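PDB 4O8S: putative from Helicobacter pylori, which probably acts as a nucleotidyltransferase of the AbiEii family, whose members include toxins of type IV toxin-antitoxin systems. Local coordinates for residues R14-N19 against L100-S105; R148-L153 against L207-M212; E30-L35 against E127-N132; P24-G29 against D108-S113. All coordinates share one frame; numbering follows the deposited sequence.

Contact 1: R14-N19 against L100-S105; sequences RAIVKN and LKLEIS
Ile16 on helix 4-19 reaches down to Leu100 and Leu102 on strand 98-106, a helix-on-sheet contact within the nucleotidyltransferase fold, where this N-terminal helix packs against one face of the mixed sheet. All three side chains are buried, and no hydrogen bond crosses the gap: the helix and the strand meet through aliphatic carbons alone. The tight part is the approach of Ile16 to Leu100. These two chains extend toward each other and meet tip to tip, with Ile16 CD1 3.6 Å from Leu100 CD2. For the isoleucine this follows from its long branch, with CG1 anti to the carbonyl carbon (chi1 -75°) and CD1 carried onward from it by an extended second torsion (chi2 167°). The neighbouring part is looser. There the short branch of Ile16 comes to Leu102, a residue whose backbone is hydrogen-bonded to that of Tyr85 on strand 82-91. Ile16 CA and Leu102 CA are the closest such pair of the two segments, at 10.1 Å. Ile16 also touches Leu46 of strand 46-50, so one helix residue spans two neighbouring parallel strands. The outer side of the helix has a different character: Lys18 is exposed and gives its amine to the carbonyl oxygen of Glu119, while Arg14 forms a salt bridge with Glu10. Across the strand, Lys101 and Glu103 alternate with the leucines, and Glu103 pairs with Arg84. On the looser side, Ile16 CG2 lies 4.3 Å from Leu102 CD1.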
loop_
_atom_site.group_PDB
_atom_site.type_symbol
_atom_site.label_atom_id
_atom_site.label_comp_id
_atom_site.label_asym_id
_atom_site.label_seq_id
_atom_site.Cartn_x
_atom_site.Cartn_y
_atom_site.Cartn_z
ATOM N N ARG A 14 8.697 4.358 10.260
ATOM C CA ARG A 14 10.011 4.074 9.653
ATOM C C ARG A 14 10.946 3.293 10.568
ATOM O O ARG A 14 11.592 2.345 10.131
ATOM C CB ARG A 14 10.716 5.374 9.241
ATOM C CG ARG A 14 10.135 6.050 8.003
ATOM C CD ARG A 14 11.091 7.137 7.474
ATOM N NE ARG A 14 10.634 7.642 6.182
ATOM C CZ ARG A 14 10.952 7.090 5.012
ATOM N NH1 ARG A 14 11.736 6.013 4.968
ATOM N NH2 ARG A 14 10.480 7.609 3.883
ATOM N N ALA A 15 11.030 3.708 11.829
ATOM C CA ALA A 15 11.895 3.032 12.794
ATOM C C ALA A 15 11.486 1.569 12.913
ATOM O O ALA A 15 12.330 0.656 12.930
ATOM C CB ALA A 15 11.803 3.709 14.139
ATOM N N ILE A 16 10.179 1.343 12.984
ATOM C CA ILE A 16 9.687 -0.021 13.096
ATOM C C ILE A 16 10.109 -0.840 11.888
ATOM O O ILE A 16 10.730 -1.899 12.042
ATOM C CB ILE A 16 8.143 -0.055 13.265
ATOM C CG1 ILE A 16 7.779 0.373 14.686
ATOM C CG2 ILE A 16 7.601 -1.433 12.994
ATOM C CD1 ILE A 16 6.293 0.681 14.870
ATOM N N VAL A 17 9.783 -0.368 10.688
ATOM C CA VAL A 17 10.101 -1.146 9.484
ATOM C C VAL A 17 11.617 -1.378 9.343
ATOM O O VAL A 17 12.056 -2.485 9.019
ATOM C CB VAL A 17 9.512 -0.496 8.209
ATOM C CG1 VAL A 17 9.808 -1.353 6.983
ATOM C CG2 VAL A 17 7.986 -0.300 8.371
ATOM N N LYS A 18 12.416 -0.353 9.618
ATOM C CA LYS A 18 13.869 -0.525 9.579
ATOM C C LYS A 18 14.334 -1.576 10.609
ATOM O O LYS A 18 15.195 -2.410 10.314
ATOM C CB LYS A 18 14.565 0.825 9.776
ATOM C CG LYS A 18 14.525 1.718 8.511
ATOM C CD LYS A 18 14.797 3.185 8.839
ATOM C CE LYS A 18 15.424 3.950 7.660
ATOM N NZ LYS A 18 14.608 3.983 6.398
ATOM N N ASN A 19 13.730 -1.573 11.794
ATOM C CA ASN A 19 14.076 -2.586 12.793
ATOM C C ASN A 19 13.843 -4.003 12.282
ATOM O O ASN A 19 14.609 -4.910 12.591
ATOM C CB ASN A 19 13.310 -2.381 14.103
ATOM C CG ASN A 19 13.810 -3.294 15.221
ATOM O OD1 ASN A 19 13.454 -4.478 15.289
ATOM N ND2 ASN A 19 14.652 -2.749 16.094
ATOM N N LEU A 100 -1.069 3.447 16.168
ATOM C CA LEU A 100 -0.533 2.848 14.950
ATOM C C LEU A 100 -1.047 1.421 14.827
ATOM O O LEU A 100 -0.773 0.576 15.690
ATOM C CB LEU A 100 1.002 2.837 14.960
ATOM C CG LEU A 100 1.659 2.041 13.823
ATOM C CD1 LEU A 100 1.219 2.599 12.487
ATOM C CD2 LEU A 100 3.175 2.096 13.927
ATOM N N LYS A 101 -1.804 1.147 13.769
ATOM C CA LYS A 101 -2.277 -0.207 13.514
ATOM C C LYS A 101 -1.221 -1.006 12.760
ATOM O O LYS A 101 -0.686 -0.549 11.739
ATOM C CB LYS A 101 -3.602 -0.206 12.734
ATOM C CG LYS A 101 -4.047 -1.632 12.340
ATOM C CD LYS A 101 -5.543 -1.733 12.010
ATOM C CE LYS A 101 -5.927 -1.020 10.719
ATOM N NZ LYS A 101 -7.359 -1.288 10.359
ATOM N N LEU A 102 -0.906 -2.196 13.265
ATOM C CA LEU A 102 0.100 -3.050 12.630
ATOM C C LEU A 102 -0.519 -4.417 12.405
ATOM O O LEU A 102 -0.949 -5.080 13.352
ATOM C CB LEU A 102 1.346 -3.160 13.512
ATOM C CG LEU A 102 2.657 -3.672 12.918
ATOM C CD1 LEU A 102 3.799 -3.276 13.830
ATOM C CD2 LEU A 102 2.644 -5.188 12.745
ATOM N N GLU A 103 -0.576 -4.833 11.147
ATOM C CA GLU A 103 -1.148 -6.125 10.800
ATOM C C GLU A 103 -0.169 -7.022 10.069
ATOM O O GLU A 103 0.641 -6.559 9.246
ATOM C CB GLU A 103 -2.387 -5.937 9.938
ATOM C CG GLU A 103 -3.584 -5.369 10.681
ATOM C CD GLU A 103 -4.886 -5.851 10.064
ATOM O OE1 GLU A 103 -4.905 -7.001 9.536
ATOM O OE2 GLU A 103 -5.875 -5.083 10.096
ATOM N N ILE A 104 -0.254 -8.319 10.348
ATOM C CA ILE A 104 0.585 -9.288 9.670
ATOM C C ILE A 104 -0.274 -10.428 9.146
ATOM O O ILE A 104 -1.186 -10.912 9.846
ATOM C CB ILE A 104 1.644 -9.878 10.621
ATOM C CG1 ILE A 104 2.230 -8.785 11.519
ATOM C CG2 ILE A 104 2.739 -10.613 9.837
ATOM C CD1 ILE A 104 3.213 -9.312 12.559
ATOM N N SER A 105 0.018 -10.866 7.923
ATOM C CA SER A 105 -0.553 -12.092 7.380
ATOM C C SER A 105 0.554 -13.145 7.237
ATOM O O SER A 105 1.607 -12.849 6.664
ATOM C CB SER A 105 -1.219 -11.825 6.024
ATOM O OG SER A 105 -1.482 -13.062 5.362
#

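Contact 2: R148-L153 against L207-M212; sequences RDLFDL and LELGVM
A buried helix-helix contact between leucine side chains, with no hydrogen bond across it, joins Leu209 of helix 202-231 to Leu150 and Leu153 of helix 147-159, in the helical region that follows the sheet of this nucleotidyltransferase-superfamily fold. Leu209 is the common member of every touch between the two segments. Its CG stands anti to the backbone N (chi1 174°), which directs the forked end across to the partner helix, and the two methyls then divide the work. CD2 meets the end of Leu150, where Leu150 CD1 lies 3.6 Å from Leu209 CD2 and the two side chains pass at a slant instead of meeting head-on. The other methyl turns to the backbone one helical turn further on: Leu209 CD1 is 4.1 Å from Leu153 O, an ordinary van der Waals approach. Such meshing keeps the backbones fairly near, with 7.9 Å between Leu153 CA and Leu209 CA. Leu209 continues onto Ala157, while Leu153 spreads over Leu134 and Cys137 of helix 126-139, so that helix 147-159 is sandwiched at this level between an earlier helix and the long C-terminal one. At the margin, Glu208 forms a salt bridge with Lys158 and a hydrogen bond with His154, tying the long helix to helix 147-159 beside the leucines. Elsewhere on helix 147-159, buried Asp149 and Asp152 both form salt bridges with Lys133. The side chain of Leu153 touches its partner more distantly, its CB lying 4.5 Å from Leu209 CD2.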
loop_
_atom_site.group_PDB
_atom_site.type_symbol
_atom_site.label_atom_id
_atom_site.label_comp_id
_atom_site.label_asym_id
_atom_site.label_seq_id
_atom_site.Cartn_x
_atom_site.Cartn_y
_atom_site.Cartn_z
ATOM N N ARG A 148 -9.073 5.366 -1.820
ATOM C CA ARG A 148 -7.623 5.170 -1.817
ATOM C C ARG A 148 -7.187 4.172 -2.866
ATOM O O ARG A 148 -6.093 4.301 -3.420
ATOM C CB ARG A 148 -7.154 4.694 -0.447
ATOM C CG ARG A 148 -7.210 5.777 0.601
ATOM C CD ARG A 148 -7.145 5.209 2.023
ATOM N NE ARG A 148 -7.548 6.232 2.986
ATOM C CZ ARG A 148 -7.395 6.138 4.309
ATOM N NH1 ARG A 148 -6.827 5.063 4.859
ATOM N NH2 ARG A 148 -7.811 7.132 5.083
ATOM N N ASP A 149 -8.025 3.172 -3.139
ATOM C CA ASP A 149 -7.682 2.179 -4.143
ATOM C C ASP A 149 -7.556 2.844 -5.518
ATOM O O ASP A 149 -6.670 2.510 -6.317
ATOM C CB ASP A 149 -8.733 1.071 -4.179
ATOM C CG ASP A 149 -8.754 0.246 -2.897
ATOM O OD1 ASP A 149 -7.732 0.257 -2.172
ATOM O OD2 ASP A 149 -9.792 -0.406 -2.616
ATOM N N LEU A 150 -8.451 3.788 -5.787
ATOM C CA LEU A 150 -8.424 4.509 -7.054
ATOM C C LEU A 150 -7.209 5.426 -7.133
ATOM O O LEU A 150 -6.488 5.426 -8.137
ATOM C CB LEU A 150 -9.704 5.328 -7.226
ATOM C CG LEU A 150 -9.771 6.132 -8.525
ATOM C CD1 LEU A 150 -9.589 5.229 -9.741
ATOM C CD2 LEU A 150 -11.090 6.871 -8.614
ATOM N N PHE A 151 -6.978 6.197 -6.073
ATOM C CA PHE A 151 -5.828 7.089 -6.013
ATOM C C PHE A 151 -4.544 6.305 -6.267
ATOM O O PHE A 151 -3.686 6.698 -7.075
ATOM C CB PHE A 151 -5.738 7.706 -4.620
ATOM C CG PHE A 151 -4.642 8.736 -4.480
ATOM C CD1 PHE A 151 -3.320 8.351 -4.252
ATOM C CD2 PHE A 151 -4.938 10.097 -4.572
ATOM C CE1 PHE A 151 -2.301 9.308 -4.125
ATOM C CE2 PHE A 151 -3.929 11.067 -4.457
ATOM C CZ PHE A 151 -2.608 10.670 -4.228
ATOM N N ASP A 152 -4.403 5.201 -5.544
ATOM C CA ASP A 152 -3.177 4.423 -5.612
ATOM C C ASP A 152 -2.981 3.761 -6.962
ATOM O O ASP A 152 -1.859 3.768 -7.497
ATOM C CB ASP A 152 -3.128 3.386 -4.493
ATOM C CG ASP A 152 -3.222 4.017 -3.122
ATOM O OD1 ASP A 152 -2.949 5.228 -3.011
ATOM O OD2 ASP A 152 -3.567 3.304 -2.153
ATOM N N LEU A 153 -4.053 3.194 -7.520
ATOM C CA LEU A 153 -3.953 2.547 -8.831
ATOM C C LEU A 153 -3.623 3.561 -9.926
ATOM O O LEU A 153 -2.879 3.255 -10.857
ATOM C CB LEU A 153 -5.230 1.777 -9.182
ATOM C CG LEU A 153 -5.325 0.387 -8.529
ATOM C CD1 LEU A 153 -6.659 -0.270 -8.875
ATOM C CD2 LEU A 153 -4.163 -0.482 -8.994
ATOM N N LEU A 207 -11.044 9.777 -15.050
ATOM C CA LEU A 207 -10.879 9.893 -16.497
ATOM C C LEU A 207 -9.479 9.503 -16.904
ATOM O O LEU A 207 -9.294 8.701 -17.817
ATOM C CB LEU A 207 -11.138 11.333 -16.964
ATOM C CG LEU A 207 -12.613 11.729 -17.036
ATOM C CD1 LEU A 207 -12.776 13.225 -17.316
ATOM C CD2 LEU A 207 -13.305 10.895 -18.109
ATOM N N GLU A 208 -8.496 10.077 -16.221
ATOM C CA GLU A 208 -7.109 9.837 -16.567
ATOM C C GLU A 208 -6.712 8.361 -16.427
ATOM O O GLU A 208 -5.979 7.830 -17.280
ATOM C CB GLU A 208 -6.177 10.740 -15.752
ATOM C CG GLU A 208 -4.733 10.615 -16.213
ATOM C CD GLU A 208 -3.800 11.606 -15.551
ATOM O OE1 GLU A 208 -4.123 12.078 -14.437
ATOM O OE2 GLU A 208 -2.737 11.903 -16.153
ATOM N N LEU A 209 -7.196 7.696 -15.372
ATOM C CA LEU A 209 -6.882 6.274 -15.181
ATOM C C LEU A 209 -7.467 5.390 -16.279
ATOM O O LEU A 209 -6.776 4.503 -16.793
ATOM C CB LEU A 209 -7.333 5.751 -13.805
ATOM C CG LEU A 209 -7.130 4.229 -13.665
ATOM C CD1 LEU A 209 -5.649 3.865 -13.820
ATOM C CD2 LEU A 209 -7.713 3.667 -12.358
ATOM N N GLY A 210 -8.735 5.607 -16.624
ATOM C CA GLY A 210 -9.370 4.820 -17.672
ATOM C C GLY A 210 -8.586 4.867 -18.974
ATOM O O GLY A 210 -8.360 3.836 -19.640
ATOM N N VAL A 211 -8.133 6.066 -19.326
ATOM C CA VAL A 211 -7.378 6.247 -20.561
ATOM C C VAL A 211 -5.974 5.648 -20.481
ATOM O O VAL A 211 -5.539 4.975 -21.420
ATOM C CB VAL A 211 -7.325 7.734 -20.970
ATOM C CG1 VAL A 211 -6.429 7.936 -22.180
ATOM C CG2 VAL A 211 -8.736 8.235 -21.257
HETATM N N MSE A 212 -5.259 5.882 -19.378
HETATM C CA MSE A 212 -3.923 5.294 -19.202
HETATM C C MSE A 212 -3.966 3.778 -19.269
HETATM O O MSE A 212 -3.067 3.148 -19.830
HETATM C CB MSE A 212 -3.296 5.707 -17.866
HETATM C CG MSE A 212 -2.926 7.184 -17.781
HETATM SE SE MSE A 212 -1.917 7.620 -16.126
HETATM C CE MSE A 212 -3.333 7.247 -14.883
#

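Contact 3: E30-L35 against E127-N132; sequences ETALYL and ERIIDN
Apolar contact between Leu33 and Ile129, with Ala32 at its border, joins helix 29-36 to helix 126-139. The side chains of Leu33 and Ile129 lie alongside one another, pointing in opposing directions and overlapping along their flanks. The short branch of the isoleucine does most of the touching. Its CG2 methyl sits against the fork of the leucine, where Ile129 CG2 is 3.8 Å from Leu33 CD1 and 3.9 Å from Leu33 CD2. With CG2 anti to the backbone N and CG1 anti to the carbonyl carbon (chi1 -59°), Ile129 offers both branches to the facing helix. Its long branch brings Ile129 CD1 to 4.0 Å from Leu33 CD2 and to 4.1 Å from Ala32 CB, the alanine lying about a quarter-turn round the methyl from the leucine. Helix 29-36 directly follows strand 26-27 in the nucleotidyltransferase core, whereas helix 126-139 opens the helical part of the chain, and this buried seam lies close to the centre of the molecule. Leu33 and Ile130 also both touch Leu156, which brings helix 147-159 to the same cluster. Charged groups of both segments find partners elsewhere. Glu30 forms salt bridges with Lys133, just past the 127-132 segment, and with Arg41, so each of its carboxylate oxygens has a cationic partner. On the other helix, Arg128 pairs with Asp49 of strand 46-50 and donates to the carbonyl oxygen of Asp108. Thr31 OG1 is buried and hydrogen-bonded to Asp45 O and Ser43 OG, just before strand 46-50.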
loop_
_atom_site.group_PDB
_atom_site.type_symbol
_atom_site.label_atom_id
_atom_site.label_comp_id
_atom_site.label_asym_id
_atom_site.label_seq_id
_atom_site.Cartn_x
_atom_site.Cartn_y
_atom_site.Cartn_z
ATOM N N GLU A 30 -0.439 -0.069 1.189
ATOM C CA GLU A 30 -0.403 1.373 1.008
ATOM C C GLU A 30 0.831 2.020 1.579
ATOM O O GLU A 30 1.425 2.911 0.963
ATOM C CB GLU A 30 -1.677 1.984 1.593
ATOM C CG GLU A 30 -2.864 1.549 0.750
ATOM C CD GLU A 30 -4.205 1.774 1.415
ATOM O OE1 GLU A 30 -4.273 2.533 2.415
ATOM O OE2 GLU A 30 -5.196 1.199 0.907
ATOM N N THR A 31 1.229 1.585 2.761
ATOM C CA THR A 31 2.371 2.219 3.393
ATOM C C THR A 31 3.678 1.750 2.746
ATOM O O THR A 31 4.699 2.430 2.857
ATOM C CB THR A 31 2.310 2.068 4.931
ATOM O OG1 THR A 31 1.086 2.687 5.397
ATOM C CG2 THR A 31 3.510 2.741 5.632
ATOM N N ALA A 32 3.640 0.627 2.029
ATOM C CA ALA A 32 4.803 0.229 1.217
ATOM C C ALA A 32 4.969 1.228 0.079
ATOM O O ALA A 32 6.074 1.720 -0.192
ATOM C CB ALA A 32 4.614 -1.161 0.651
ATOM N N LEU A 33 3.861 1.568 -0.565
ATOM C CA LEU A 33 3.894 2.615 -1.592
ATOM C C LEU A 33 4.415 3.952 -1.037
ATOM O O LEU A 33 5.231 4.636 -1.682
ATOM C CB LEU A 33 2.517 2.790 -2.216
ATOM C CG LEU A 33 2.026 1.612 -3.056
ATOM C CD1 LEU A 33 0.602 1.866 -3.523
ATOM C CD2 LEU A 33 2.944 1.374 -4.265
ATOM N N TYR A 34 3.985 4.304 0.173
ATOM C CA TYR A 34 4.383 5.576 0.769
ATOM C C TYR A 34 5.850 5.654 1.202
ATOM O O TYR A 34 6.514 6.661 0.935
ATOM C CB TYR A 34 3.484 5.927 1.955
ATOM C CG TYR A 34 3.879 7.220 2.630
ATOM C CD1 TYR A 34 3.670 8.448 1.998
ATOM C CD2 TYR A 34 4.466 7.223 3.889
ATOM C CE1 TYR A 34 4.027 9.651 2.614
ATOM C CE2 TYR A 34 4.833 8.426 4.513
ATOM C CZ TYR A 34 4.609 9.636 3.863
ATOM O OH TYR A 34 4.963 10.832 4.459
ATOM N N LEU A 35 6.342 4.614 1.879
ATOM C CA LEU A 35 7.703 4.627 2.419
ATOM C C LEU A 35 8.718 4.202 1.355
ATOM O O LEU A 35 9.876 4.606 1.389
ATOM C CB LEU A 35 7.822 3.672 3.610
ATOM C CG LEU A 35 7.096 4.067 4.903
ATOM C CD1 LEU A 35 7.343 3.043 6.006
ATOM C CD2 LEU A 35 7.543 5.452 5.352
ATOM N N GLU A 127 4.577 -5.055 -8.572
ATOM C CA GLU A 127 3.566 -5.861 -9.248
ATOM C C GLU A 127 2.669 -6.606 -8.254
ATOM O O GLU A 127 1.494 -6.818 -8.517
ATOM C CB GLU A 127 4.175 -6.799 -10.319
ATOM C CG GLU A 127 5.263 -7.743 -9.841
ATOM C CD GLU A 127 5.466 -8.939 -10.788
ATOM O OE1 GLU A 127 6.060 -9.958 -10.349
ATOM O OE2 GLU A 127 5.030 -8.859 -11.967
ATOM N N ARG A 128 3.211 -6.967 -7.096
ATOM C CA ARG A 128 2.398 -7.611 -6.063
ATOM C C ARG A 128 1.438 -6.579 -5.453
ATOM O O ARG A 128 0.266 -6.871 -5.191
ATOM C CB ARG A 128 3.309 -8.212 -4.987
ATOM C CG ARG A 128 2.634 -9.130 -3.950
ATOM C CD ARG A 128 3.721 -9.745 -3.051
ATOM N NE ARG A 128 3.232 -10.530 -1.910
ATOM C CZ ARG A 128 3.309 -11.861 -1.816
ATOM N NH1 ARG A 128 3.836 -12.578 -2.804
ATOM N NH2 ARG A 128 2.852 -12.478 -0.731
ATOM N N ILE A 129 1.923 -5.360 -5.245
ATOM C CA ILE A 129 1.047 -4.314 -4.740
ATOM C C ILE A 129 -0.112 -4.040 -5.709
ATOM O O ILE A 129 -1.262 -3.904 -5.281
ATOM C CB ILE A 129 1.825 -3.034 -4.411
ATOM C CG1 ILE A 129 2.891 -3.363 -3.350
ATOM C CG2 ILE A 129 0.858 -1.952 -3.918
ATOM C CD1 ILE A 129 3.987 -2.303 -3.184
ATOM N N ILE A 130 0.184 -3.970 -7.002
ATOM C CA ILE A 130 -0.845 -3.750 -8.020
ATOM C C ILE A 130 -1.885 -4.873 -7.963
ATOM O O ILE A 130 -3.093 -4.618 -7.939
ATOM C CB ILE A 130 -0.236 -3.742 -9.452
ATOM C CG1 ILE A 130 0.767 -2.592 -9.620
ATOM C CG2 ILE A 130 -1.330 -3.580 -10.492
ATOM C CD1 ILE A 130 1.447 -2.577 -10.970
ATOM N N ASP A 131 -1.396 -6.112 -7.969
ATOM C CA ASP A 131 -2.235 -7.319 -7.961
ATOM C C ASP A 131 -3.182 -7.301 -6.755
ATOM O O ASP A 131 -4.395 -7.507 -6.894
ATOM C CB ASP A 131 -1.317 -8.549 -7.941
ATOM C CG ASP A 131 -2.063 -9.871 -8.128
ATOM O OD1 ASP A 131 -3.138 -9.906 -8.772
ATOM O OD2 ASP A 131 -1.542 -10.895 -7.632
ATOM N N ASN A 132 -2.634 -7.017 -5.577
ATOM C CA ASN A 132 -3.454 -6.933 -4.378
ATOM C C ASN A 132 -4.431 -5.760 -4.371
ATOM O O ASN A 132 -5.503 -5.853 -3.779
ATOM C CB ASN A 132 -2.578 -6.891 -3.130
ATOM C CG ASN A 132 -1.811 -8.188 -2.921
ATOM O OD1 ASN A 132 -2.121 -9.203 -3.544
ATOM N ND2 ASN A 132 -0.807 -8.156 -2.046
#

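Contact 4: P24-G29 against D108-S113; sequences PMVLKG and DAPKES
Lys28 carries its CG between the backbone N and the carbonyl carbon (chi1 58°), and beyond that point its chain is fully extended, bringing the amine up to Asp108; Val26, with CG1 anti to its backbone N (chi1 -175°), presents its other methyl to Pro110. Between them these pairs lay the loop that follows strand 98-106 over the short strand 26-27, which pairs antiparallel with strand 46-50 in the nucleotidyltransferase sheet. The apolar pair is the closer. Val26 and Pro110 overlap flank to flank, and a single ring carbon makes the approach: Pro110 CG is 3.7 Å from Val26 CG2 and 4.1 Å from Val26 CB. The charged pair is weaker, a long salt bridge in which the two side chains cross at about a right angle, and Asp108 is exposed and poorly ordered. Both ends have stronger partners nearby: the lysine pairs with Asp49 of strand 46-50, while OD2 of Asp108 is hydrogen-bonded to the hydroxyl of Ser105. The carboxylates of Asp49 and Asp108 themselves lie close together. Gly29 has a positive phi (59°) at the junction of strand and helix, consistent with the glycine motif found there in nucleotidyltransferases. Lys28 NZ stands 3.8 Å from Asp108 OD2.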
loop_
_atom_site.group_PDB
_atom_site.type_symbol
_atom_site.label_atom_id
_atom_site.label_comp_id
_atom_site.label_asym_id
_atom_site.label_seq_id
_atom_site.Cartn_x
_atom_site.Cartn_y
_atom_site.Cartn_z
ATOM N N PRO A 24 12.015 -11.926 8.468
ATOM C CA PRO A 24 11.439 -12.172 7.138
ATOM C C PRO A 24 10.197 -11.317 6.842
ATOM O O PRO A 24 9.544 -11.553 5.824
ATOM C CB PRO A 24 11.039 -13.659 7.194
ATOM C CG PRO A 24 11.659 -14.209 8.480
ATOM C CD PRO A 24 11.723 -13.037 9.397
HETATM N N MSE A 25 9.877 -10.364 7.716
HETATM C CA MSE A 25 8.730 -9.464 7.525
HETATM C C MSE A 25 8.851 -8.632 6.238
HETATM O O MSE A 25 9.886 -8.023 5.994
HETATM C CB MSE A 25 8.631 -8.504 8.709
HETATM C CG MSE A 25 8.360 -9.195 10.019
HETATM SE SE MSE A 25 6.402 -9.380 10.310
HETATM C CE MSE A 25 6.020 -7.655 11.088
ATOM N N VAL A 26 7.785 -8.590 5.440
ATOM C CA VAL A 26 7.756 -7.806 4.207
ATOM C C VAL A 26 6.599 -6.811 4.261
ATOM O O VAL A 26 5.421 -7.227 4.348
ATOM C CB VAL A 26 7.527 -8.712 2.986
ATOM C CG1 VAL A 26 7.612 -7.887 1.664
ATOM C CG2 VAL A 26 8.514 -9.891 2.999
ATOM N N LEU A 27 6.919 -5.516 4.224
ATOM C CA LEU A 27 5.902 -4.451 4.184
ATOM C C LEU A 27 5.197 -4.468 2.841
ATOM O O LEU A 27 5.845 -4.570 1.791
ATOM C CB LEU A 27 6.546 -3.084 4.398
ATOM C CG LEU A 27 5.687 -1.825 4.601
ATOM C CD1 LEU A 27 5.009 -1.846 5.977
ATOM C CD2 LEU A 27 6.551 -0.555 4.434
ATOM N N LYS A 28 3.866 -4.378 2.862
ATOM C CA LYS A 28 3.099 -4.365 1.637
ATOM C C LYS A 28 2.076 -3.238 1.671
ATOM O O LYS A 28 2.121 -2.366 2.538
ATOM C CB LYS A 28 2.386 -5.705 1.428
ATOM C CG LYS A 28 1.449 -6.060 2.586
ATOM C CD LYS A 28 0.701 -7.373 2.323
ATOM C CE LYS A 28 -0.193 -7.714 3.534
ATOM N NZ LYS A 28 -0.940 -8.980 3.312
ATOM N N GLY A 29 1.178 -3.261 0.697
ATOM C CA GLY A 29 0.072 -2.333 0.630
ATOM C C GLY A 29 0.427 -0.868 0.577
ATOM O O GLY A 29 1.472 -0.461 0.017
ATOM N N ASP A 108 1.089 -15.932 3.548
ATOM C CA ASP A 108 0.735 -15.138 2.388
ATOM C C ASP A 108 2.071 -15.011 1.677
ATOM O O ASP A 108 2.151 -14.814 0.462
ATOM C CB ASP A 108 0.289 -13.757 2.872
ATOM C CG ASP A 108 -0.799 -13.140 2.009
ATOM O OD1 ASP A 108 -0.698 -13.204 0.763
ATOM O OD2 ASP A 108 -1.755 -12.577 2.592
ATOM N N ALA A 109 3.115 -15.197 2.484
ATOM C CA ALA A 109 4.472 -14.710 2.235
ATOM C C ALA A 109 5.024 -14.845 0.828
ATOM O O ALA A 109 4.923 -15.907 0.203
ATOM C CB ALA A 109 5.439 -15.322 3.238
ATOM N N PRO A 110 5.632 -13.755 0.337
ATOM C CA PRO A 110 6.369 -13.800 -0.926
ATOM C C PRO A 110 7.598 -14.682 -0.756
ATOM O O PRO A 110 8.121 -14.798 0.361
ATOM C CB PRO A 110 6.798 -12.340 -1.130
ATOM C CG PRO A 110 6.827 -11.747 0.253
ATOM C CD PRO A 110 5.720 -12.435 0.996
ATOM N N LYS A 111 8.040 -15.317 -1.837
ATOM C CA LYS A 111 9.343 -15.963 -1.838
ATOM C C LYS A 111 10.389 -14.885 -1.554
ATOM O O LYS A 111 10.177 -13.709 -1.864
ATOM C CB LYS A 111 9.610 -16.635 -3.194
ATOM C CG LYS A 111 8.690 -17.814 -3.494
ATOM C CD LYS A 111 8.958 -18.414 -4.875
ATOM C CE LYS A 111 10.405 -18.877 -5.028
ATOM N NZ LYS A 111 10.611 -19.722 -6.249
ATOM N N GLU A 112 11.514 -15.271 -0.959
ATOM C CA GLU A 112 12.562 -14.303 -0.652
ATOM C C GLU A 112 13.038 -13.542 -1.895
ATOM O O GLU A 112 13.550 -12.425 -1.794
ATOM C CB GLU A 112 13.734 -14.987 0.057
ATOM C CG GLU A 112 14.577 -14.049 0.906
ATOM C CD GLU A 112 13.759 -13.287 1.944
ATOM O OE1 GLU A 112 12.739 -13.820 2.439
ATOM O OE2 GLU A 112 14.140 -12.143 2.270
ATOM N N SER A 113 12.836 -14.135 -3.068
ATOM C CA SER A 113 13.193 -13.487 -4.329
ATOM C C SER A 113 12.102 -12.537 -4.843
ATOM O O SER A 113 12.269 -11.915 -5.895
ATOM C CB SER A 113 13.541 -14.533 -5.394
ATOM O OG SER A 113 12.428 -15.368 -5.675
#

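Contacts 1, 3 and 4 interlock along the chain, their segments alternating, and all three adjoin the sheet or the helix leading from it; contact 2 opens only after they have closed. Contacts 1 and 4 touch through Ile104 CD1 and Met25 CE, 3.6 Å apart. Contact 3 lies between the sheet side (contacts 1 and 4) and the helical side (contact 2), its centre about 11 Å from that of contact 4 and about 14 Å from that of contact 2. Toward contact 4, Ala32 CA lies 3.7 Å from Leu27 CD2; toward contact 2, Leu33 CD1 packs on Asp152 CB. The centres of contacts 1 and 2 lie about 27 Å apart, on opposite sides of the molecule's centre.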